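Local coordinates for protein mandelate racemase/muconate lactonizing enzyme (Polaromonas sp., PDB 2OG9) that belongs to the enolase superfamily and probably acts as a racemase or related isomerase on carboxylate substrates such as mandelate, at residues Gly264-Ser269 against Ala289-Gly294; Leu285-Pro290 against Leu310-His315. All blocks are in the same frame, centred on the assembly; numbering follows the deposited sequence.

Interaction 1. Residues Gly264-Ser269 against Ala289-Gly294; sequences GEMLTS and APRVGG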
ATOM      1  N   GLY A 264       4.907   7.119  24.509  1.00 17.94           N
ATOM      2  CA  GLY A 264       5.786   5.967  24.616  1.00 19.65           C
ATOM      3  C   GLY A 264       6.249   5.604  26.017  1.00 20.60           C
ATOM      4  O   GLY A 264       6.743   4.498  26.238  1.00 19.33           O
ATOM      5  N   GLU A 265       6.082   6.519  26.970  1.00 22.40           N
ATOM      6  CA  GLU A 265       6.522   6.274  28.341  1.00 25.30           C
ATOM      7  C   GLU A 265       5.899   5.042  28.993  1.00 24.49           C
ATOM      8  O   GLU A 265       6.486   4.459  29.900  1.00 23.41           O
ATOM      9  CB  GLU A 265       6.248   7.507  29.217  1.00 28.55           C
ATOM     10  CG  GLU A 265       4.773   7.857  29.357  1.00 32.63           C
ATOM     11  CD  GLU A 265       4.537   9.193  30.040  1.00 35.48           C
ATOM     12  OE1 GLU A 265       4.615   9.261  31.287  1.00 36.24           O
ATOM     13  OE2 GLU A 265       4.275  10.183  29.324  1.00 37.58           O
HETATM   14  N   MSE A 266       4.724   4.630  28.527  1.00 23.55           N
HETATM   15  CA  MSE A 266       4.051   3.468  29.113  1.00 25.47           C
HETATM   16  C   MSE A 266       4.446   2.120  28.515  1.00 24.96           C
HETATM   17  O   MSE A 266       4.188   1.069  29.112  1.00 24.11           O
HETATM   18  CB  MSE A 266       2.533   3.623  28.988  1.00 29.68           C
HETATM   19  CG  MSE A 266       1.972   4.851  29.680  1.00 35.04           C
HETATM   20 SE   MSE A 266       2.422   4.861  31.559  1.00 56.91          SE
HETATM   21  CE  MSE A 266       1.341   3.349  32.112  1.00 39.05           C
ATOM     22  N   LEU A 267       5.065   2.151  27.340  1.00 23.37           N
ATOM     23  CA  LEU A 267       5.451   0.932  26.639  1.00 22.19           C
ATOM     24  C   LEU A 267       6.543   0.146  27.366  1.00 23.75           C
ATOM     25  O   LEU A 267       7.397   0.727  28.030  1.00 20.86           O
ATOM     26  CB  LEU A 267       5.872   1.285  25.205  1.00 20.81           C
ATOM     27  CG  LEU A 267       4.809   2.114  24.465  1.00 23.42           C
ATOM     28  CD1 LEU A 267       5.207   2.312  23.010  1.00 21.84           C
ATOM     29  CD2 LEU A 267       3.455   1.408  24.554  1.00 24.06           C
ATOM     30  N   THR A 268       6.510  -1.178  27.232  1.00 22.18           N
ATOM     31  CA  THR A 268       7.473  -2.028  27.923  1.00 23.68           C
ATOM     32  C   THR A 268       8.352  -2.934  27.068  1.00 22.94           C
ATOM     33  O   THR A 268       8.916  -3.900  27.580  1.00 22.29           O
ATOM     34  CB  THR A 268       6.751  -2.915  28.966  1.00 23.16           C
ATOM     35  OG1 THR A 268       5.766  -3.723  28.309  1.00 23.57           O
ATOM     36  CG2 THR A 268       6.060  -2.055  30.004  1.00 21.64           C
ATOM     37  N   SER A 269       8.474  -2.646  25.777  1.00 23.15           N
ATOM     38  CA  SER A 269       9.316  -3.477  24.915  1.00 24.18           C
ATOM     39  C   SER A 269       9.688  -2.772  23.625  1.00 23.58           C
ATOM     40  O   SER A 269       9.024  -1.818  23.213  1.00 22.06           O
ATOM     41  CB  SER A 269       8.612  -4.800  24.573  1.00 27.03           C
ATOM     42  OG  SER A 269       7.529  -4.600  23.677  1.00 23.86           O
ATOM     43  N   ALA A 289      14.100   3.343  29.712  1.00 16.14           N
ATOM     44  CA  ALA A 289      15.036   2.221  29.767  1.00 18.38           C
ATOM     45  C   ALA A 289      14.651   1.110  30.753  1.00 20.01           C
ATOM     46  O   ALA A 289      14.464  -0.037  30.352  1.00 19.78           O
ATOM     47  CB  ALA A 289      16.453   2.729  30.060  1.00 18.75           C
ATOM     48  N   PRO A 290      14.532   1.430  32.053  1.00 22.21           N
ATOM     49  CA  PRO A 290      14.163   0.400  33.032  1.00 22.95           C
ATOM     50  C   PRO A 290      12.856  -0.313  32.684  1.00 22.53           C
ATOM     51  O   PRO A 290      12.719  -1.521  32.867  1.00 23.41           O
ATOM     52  CB  PRO A 290      14.044   1.188  34.336  1.00 22.77           C
ATOM     53  CG  PRO A 290      15.041   2.287  34.158  1.00 25.11           C
ATOM     54  CD  PRO A 290      14.809   2.715  32.720  1.00 23.95           C
ATOM     55  N   ARG A 291      11.893   0.444  32.176  1.00 21.91           N
ATOM     56  CA  ARG A 291      10.599  -0.119  31.831  1.00 22.55           C
ATOM     57  C   ARG A 291      10.600  -1.040  30.604  1.00 20.16           C
ATOM     58  O   ARG A 291       9.795  -1.966  30.528  1.00 19.13           O
ATOM     59  CB  ARG A 291       9.586   1.014  31.635  1.00 24.49           C
ATOM     60  CG  ARG A 291       8.152   0.537  31.507  1.00 31.16           C
ATOM     61  CD  ARG A 291       7.156   1.687  31.614  1.00 35.50           C
ATOM     62  NE  ARG A 291       7.227   2.371  32.903  1.00 38.89           N
ATOM     63  CZ  ARG A 291       6.263   3.151  33.385  1.00 40.65           C
ATOM     64  NH1 ARG A 291       5.156   3.341  32.680  1.00 42.86           N
ATOM     65  NH2 ARG A 291       6.397   3.734  34.569  1.00 41.50           N
ATOM     66  N   VAL A 292      11.499  -0.802  29.653  1.00 17.79           N
ATOM     67  CA  VAL A 292      11.542  -1.626  28.445  1.00 18.21           C
ATOM     68  C   VAL A 292      12.517  -2.799  28.521  1.00 18.24           C
ATOM     69  O   VAL A 292      12.630  -3.578  27.576  1.00 15.87           O
ATOM     70  CB  VAL A 292      11.880  -0.779  27.183  1.00 19.38           C
ATOM     71  CG1 VAL A 292      10.856   0.333  27.016  1.00 18.52           C
ATOM     72  CG2 VAL A 292      13.283  -0.208  27.284  1.00 18.70           C
ATOM     73  N   GLY A 293      13.227  -2.926  29.637  1.00 17.35           N
ATOM     74  CA  GLY A 293      14.156  -4.034  29.778  1.00 18.46           C
ATOM     75  C   GLY A 293      15.625  -3.673  29.856  1.00 18.63           C
ATOM     76  O   GLY A 293      16.484  -4.539  29.690  1.00 18.48           O
ATOM     77  N   GLY A 294      15.925  -2.401  30.098  1.00 17.52           N
ATOM     78  CA  GLY A 294      17.313  -1.997  30.209  1.00 15.62           C
ATOM     79  C   GLY A 294      17.869  -1.197  29.047  1.00 16.36           C
ATOM     80  O   GLY A 294      17.149  -0.794  28.128  1.00 13.45           O
TER
HETATM   81  O   HOH W   1      10.047  -4.808  29.929  1.00 23.28           O
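Arg291 and Val292 carry this contact against Glu265-Ser269, joining two loops that follow neighbouring strands, 261-263 and 284-285, of the TIM-type barrel. Arg291 lies on the short helix 289-292. Its CG stands anti to the backbone N (chi1 -170°) and packs against Thr268 CG2 at 3.7 Å. Further out, Arg291 CD rests on Glu265 O at 3.3 Å, and NH1 meets the selenium of Met266, a selenomethionine, with Arg291 NH1 to Met266 SE 3.3 Å. The selenium sits at the edge of the guanidinium, in its plane. NH2 has its hydrogen bond outside these loops, with Tyr67 OH, and Ser108 of a neighbouring subunit packs on the Arg291 side chain. At the backbone, one water bridges Thr268 O (2.8 Å) and Arg291 O (2.9 Å). Val292 follows, its CG1 lying 3.6 Å from Leu267 O and also facing Ser269 N, a buried amide with no hydrogen-bonding partner in the model. The CA-H of Val292 points at Thr268 O, CA to O 3.6 Å with 153° at the hydrogen, evidence of a weak C-H...O contact. Gly293 then leaves the helix with a positive phi of 114° and closes a Schellman motif. One of its two bonds, from Gly293 N to Ala289 O, is weak; the other runs from Gly294 N to Ala289 O at 2.8 Å.

Interaction 2. Residues Leu285-Pro290 against Leu310-His315; sequences LMPDAP and LMLAPH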
ATOM      1  N   LEU A 285       9.644  10.487  20.824  1.00 13.96           N
ATOM      2  CA  LEU A 285       9.451   9.159  21.390  1.00 16.77           C
ATOM      3  C   LEU A 285       9.979   9.206  22.823  1.00 16.82           C
ATOM      4  O   LEU A 285      11.056   9.759  23.076  1.00 18.19           O
ATOM      5  CB  LEU A 285      10.220   8.111  20.576  1.00 16.84           C
ATOM      6  CG  LEU A 285       9.917   6.655  20.931  1.00 19.90           C
ATOM      7  CD1 LEU A 285       8.481   6.315  20.526  1.00 19.58           C
ATOM      8  CD2 LEU A 285      10.901   5.742  20.210  1.00 19.29           C
HETATM    9  N   MSE A 286       9.238   8.624  23.755  1.00 16.10           N
HETATM   10  CA  MSE A 286       9.647   8.660  25.154  1.00 16.74           C
HETATM   11  C   MSE A 286       9.897   7.308  25.797  1.00 15.84           C
HETATM   12  O   MSE A 286       9.194   6.908  26.728  1.00 16.88           O
HETATM   13  CB  MSE A 286       8.607   9.436  25.964  1.00 20.12           C
HETATM   14  CG  MSE A 286       8.361  10.831  25.416  1.00 25.45           C
HETATM   15 SE   MSE A 286       7.191  11.853  26.570  1.00 50.49          SE
HETATM   16  CE  MSE A 286       8.463  12.345  27.974  1.00 29.06           C
ATOM     17  N   PRO A 287      10.916   6.587  25.319  1.00 16.73           N
ATOM     18  CA  PRO A 287      11.230   5.275  25.882  1.00 17.78           C
ATOM     19  C   PRO A 287      11.754   5.424  27.304  1.00 17.72           C
ATOM     20  O   PRO A 287      12.375   6.432  27.644  1.00 16.15           O
ATOM     21  CB  PRO A 287      12.281   4.734  24.921  1.00 16.75           C
ATOM     22  CG  PRO A 287      13.007   5.971  24.494  1.00 18.87           C
ATOM     23  CD  PRO A 287      11.874   6.955  24.262  1.00 16.88           C
ATOM     24  N   ASP A 288      11.472   4.424  28.131  1.00 15.97           N
ATOM     25  CA  ASP A 288      11.899   4.390  29.526  1.00 17.64           C
ATOM     26  C   ASP A 288      12.784   3.147  29.624  1.00 17.12           C
ATOM     27  O   ASP A 288      12.281   2.023  29.602  1.00 14.96           O
ATOM     28  CB  ASP A 288      10.655   4.257  30.418  1.00 18.88           C
ATOM     29  CG  ASP A 288      10.985   4.171  31.898  1.00 22.66           C
ATOM     30  OD1 ASP A 288      12.073   3.672  32.250  1.00 22.62           O
ATOM     31  OD2 ASP A 288      10.133   4.581  32.714  1.00 22.22           O
ATOM     32  N   ALA A 289      14.100   3.343  29.712  1.00 16.14           N
ATOM     33  CA  ALA A 289      15.036   2.221  29.767  1.00 18.38           C
ATOM     34  C   ALA A 289      14.651   1.110  30.753  1.00 20.01           C
ATOM     35  O   ALA A 289      14.464  -0.037  30.352  1.00 19.78           O
ATOM     36  CB  ALA A 289      16.453   2.729  30.060  1.00 18.75           C
ATOM     37  N   PRO A 290      14.532   1.430  32.053  1.00 22.21           N
ATOM     38  CA  PRO A 290      14.163   0.400  33.032  1.00 22.95           C
ATOM     39  C   PRO A 290      12.856  -0.313  32.684  1.00 22.53           C
ATOM     40  O   PRO A 290      12.719  -1.521  32.867  1.00 23.41           O
ATOM     41  CB  PRO A 290      14.044   1.188  34.336  1.00 22.77           C
ATOM     42  CG  PRO A 290      15.041   2.287  34.158  1.00 25.11           C
ATOM     43  CD  PRO A 290      14.809   2.715  32.720  1.00 23.95           C
ATOM     44  N   LEU A 310      12.970  10.684  14.171  1.00 18.12           N
ATOM     45  CA  LEU A 310      12.252  11.224  15.326  1.00 18.00           C
ATOM     46  C   LEU A 310      13.154  11.865  16.379  1.00 18.17           C
ATOM     47  O   LEU A 310      14.376  11.685  16.364  1.00 15.86           O
ATOM     48  CB  LEU A 310      11.437  10.116  16.001  1.00 17.72           C
ATOM     49  CG  LEU A 310      10.495   9.288  15.122  1.00 18.85           C
ATOM     50  CD1 LEU A 310       9.775   8.260  15.988  1.00 20.22           C
ATOM     51  CD2 LEU A 310       9.486  10.202  14.435  1.00 17.81           C
HETATM   52  N   MSE A 311      12.522  12.606  17.289  1.00 16.39           N
HETATM   53  CA  MSE A 311      13.199  13.276  18.394  1.00 19.43           C
HETATM   54  C   MSE A 311      13.072  12.349  19.600  1.00 19.16           C
HETATM   55  O   MSE A 311      12.162  11.517  19.658  1.00 17.52           O
HETATM   56  CB  MSE A 311      12.513  14.607  18.730  1.00 23.90           C
HETATM   57  CG  MSE A 311      12.422  15.613  17.599  1.00 31.56           C
HETATM   58 SE   MSE A 311      14.125  16.385  17.151  1.00 53.08          SE
HETATM   59  CE  MSE A 311      14.337  17.605  18.646  1.00 33.83           C
ATOM     60  N   LEU A 312      13.971  12.505  20.569  1.00 18.22           N
ATOM     61  CA  LEU A 312      13.958  11.663  21.751  1.00 17.24           C
ATOM     62  C   LEU A 312      13.765  12.443  23.049  1.00 18.53           C
ATOM     63  O   LEU A 312      14.385  13.490  23.260  1.00 18.30           O
ATOM     64  CB  LEU A 312      15.268  10.880  21.834  1.00 20.76           C
ATOM     65  CG  LEU A 312      15.307   9.699  22.793  1.00 21.43           C
ATOM     66  CD1 LEU A 312      14.472   8.563  22.224  1.00 23.70           C
ATOM     67  CD2 LEU A 312      16.747   9.248  22.989  1.00 24.36           C
ATOM     68  N   ALA A 313      12.909  11.917  23.918  1.00 17.50           N
ATOM     69  CA  ALA A 313      12.647  12.520  25.221  1.00 18.41           C
ATOM     70  C   ALA A 313      12.417  11.372  26.208  1.00 18.45           C
ATOM     71  O   ALA A 313      11.282  11.085  26.584  1.00 18.53           O
ATOM     72  CB  ALA A 313      11.410  13.422  25.154  1.00 16.80           C
ATOM     73  N   PRO A 314      13.500  10.691  26.631  1.00 20.32           N
ATOM     74  CA  PRO A 314      13.395   9.568  27.573  1.00 20.93           C
ATOM     75  C   PRO A 314      12.617   9.970  28.819  1.00 22.76           C
ATOM     76  O   PRO A 314      12.716  11.112  29.275  1.00 20.94           O
ATOM     77  CB  PRO A 314      14.851   9.231  27.885  1.00 21.29           C
ATOM     78  CG  PRO A 314      15.580   9.666  26.646  1.00 22.43           C
ATOM     79  CD  PRO A 314      14.908  10.973  26.304  1.00 21.77           C
ATOM     80  N   HIS A 315      11.858   9.028  29.373  1.00 22.68           N
ATOM     81  CA  HIS A 315      11.025   9.301  30.546  1.00 26.66           C
ATOM     82  C   HIS A 315      11.549   8.702  31.852  1.00 27.48           C
ATOM     83  O   HIS A 315      12.013   7.564  31.875  1.00 27.08           O
ATOM     84  CB  HIS A 315       9.606   8.783  30.282  1.00 29.00           C
ATOM     85  CG  HIS A 315       8.670   8.952  31.440  1.00 31.34           C
ATOM     86  ND1 HIS A 315       8.245  10.188  31.882  1.00 33.33           N
ATOM     87  CD2 HIS A 315       8.081   8.041  32.249  1.00 31.53           C
ATOM     88  CE1 HIS A 315       7.435  10.029  32.913  1.00 32.56           C
ATOM     89  NE2 HIS A 315       7.318   8.735  33.157  1.00 30.99           N
TER
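Leu285 and Leu312 form a parallel beta bridge between adjacent barrel strands. Leu285 N donates to Met311 O at 3.0 Å, and Ala313 N donates back to Leu285 O, also at 3.0 Å. Beyond the bridge the two segments stay paired: His315 N donates to Pro287 O at 3.2 Å, approaching from 40° above the carbonyl plane. Among the side chains, the Pro287 ring crosses Leu312, CD to CD1 3.7 Å, on the side covered by helices 270-278 and 295-307. Met286, a selenomethionine, folds around the Ala313 carbonyl: its CG is 3.2 Å from Ala313 O, and a bend at chi3 (78°) brings CE to 3.4 Å from the same oxygen. Asp288 and His315 come together obliquely at the strand ends, OD2 to CD2 4.0 Å, with carboxylate and ring planes 70° apart. Asp288 OD1 caps Arg291 N, and OD2 bonds Tyr67 OH. Following successive strands, Asp288 and His315 are placed as in the His-Asp dyad of mandelate racemase and probably correspond to it. Asp288 OD2 and His315 NE2 are 5.0 Å apart; the ring atom nearest to OD2 is the carbon CD2, so in this model the pair is in contact without a hydrogen bond from the ring.

In the fold
Interactions 1 and 2 link three successive strand-to-loop connections at the C-terminal ends of the barrel strands, their centres about 9 Å apart. Their segments overlap at Ala289-Pro290: helix 289-292 carries interaction 1 through Arg291 and Val292, while Asp288, in interaction 2, is its N-cap. They also touch directly: Glu265 OE1 lies 3.3 Å from His315 NE2, and Glu265 OE2 is close to Glu239. Glu239 and Glu265 are placed as the magnesium-binding acids of relatives, so the contacts probably line the active site. Tyr67, from strand 61-69 of the N-terminal domain, ties the two contacts together by hydrogen-bonding both Arg291 NH2 and Asp288 OD2. A bound calcium lies about 11 Å from the Met311 side chain and is bound by neither segment pair.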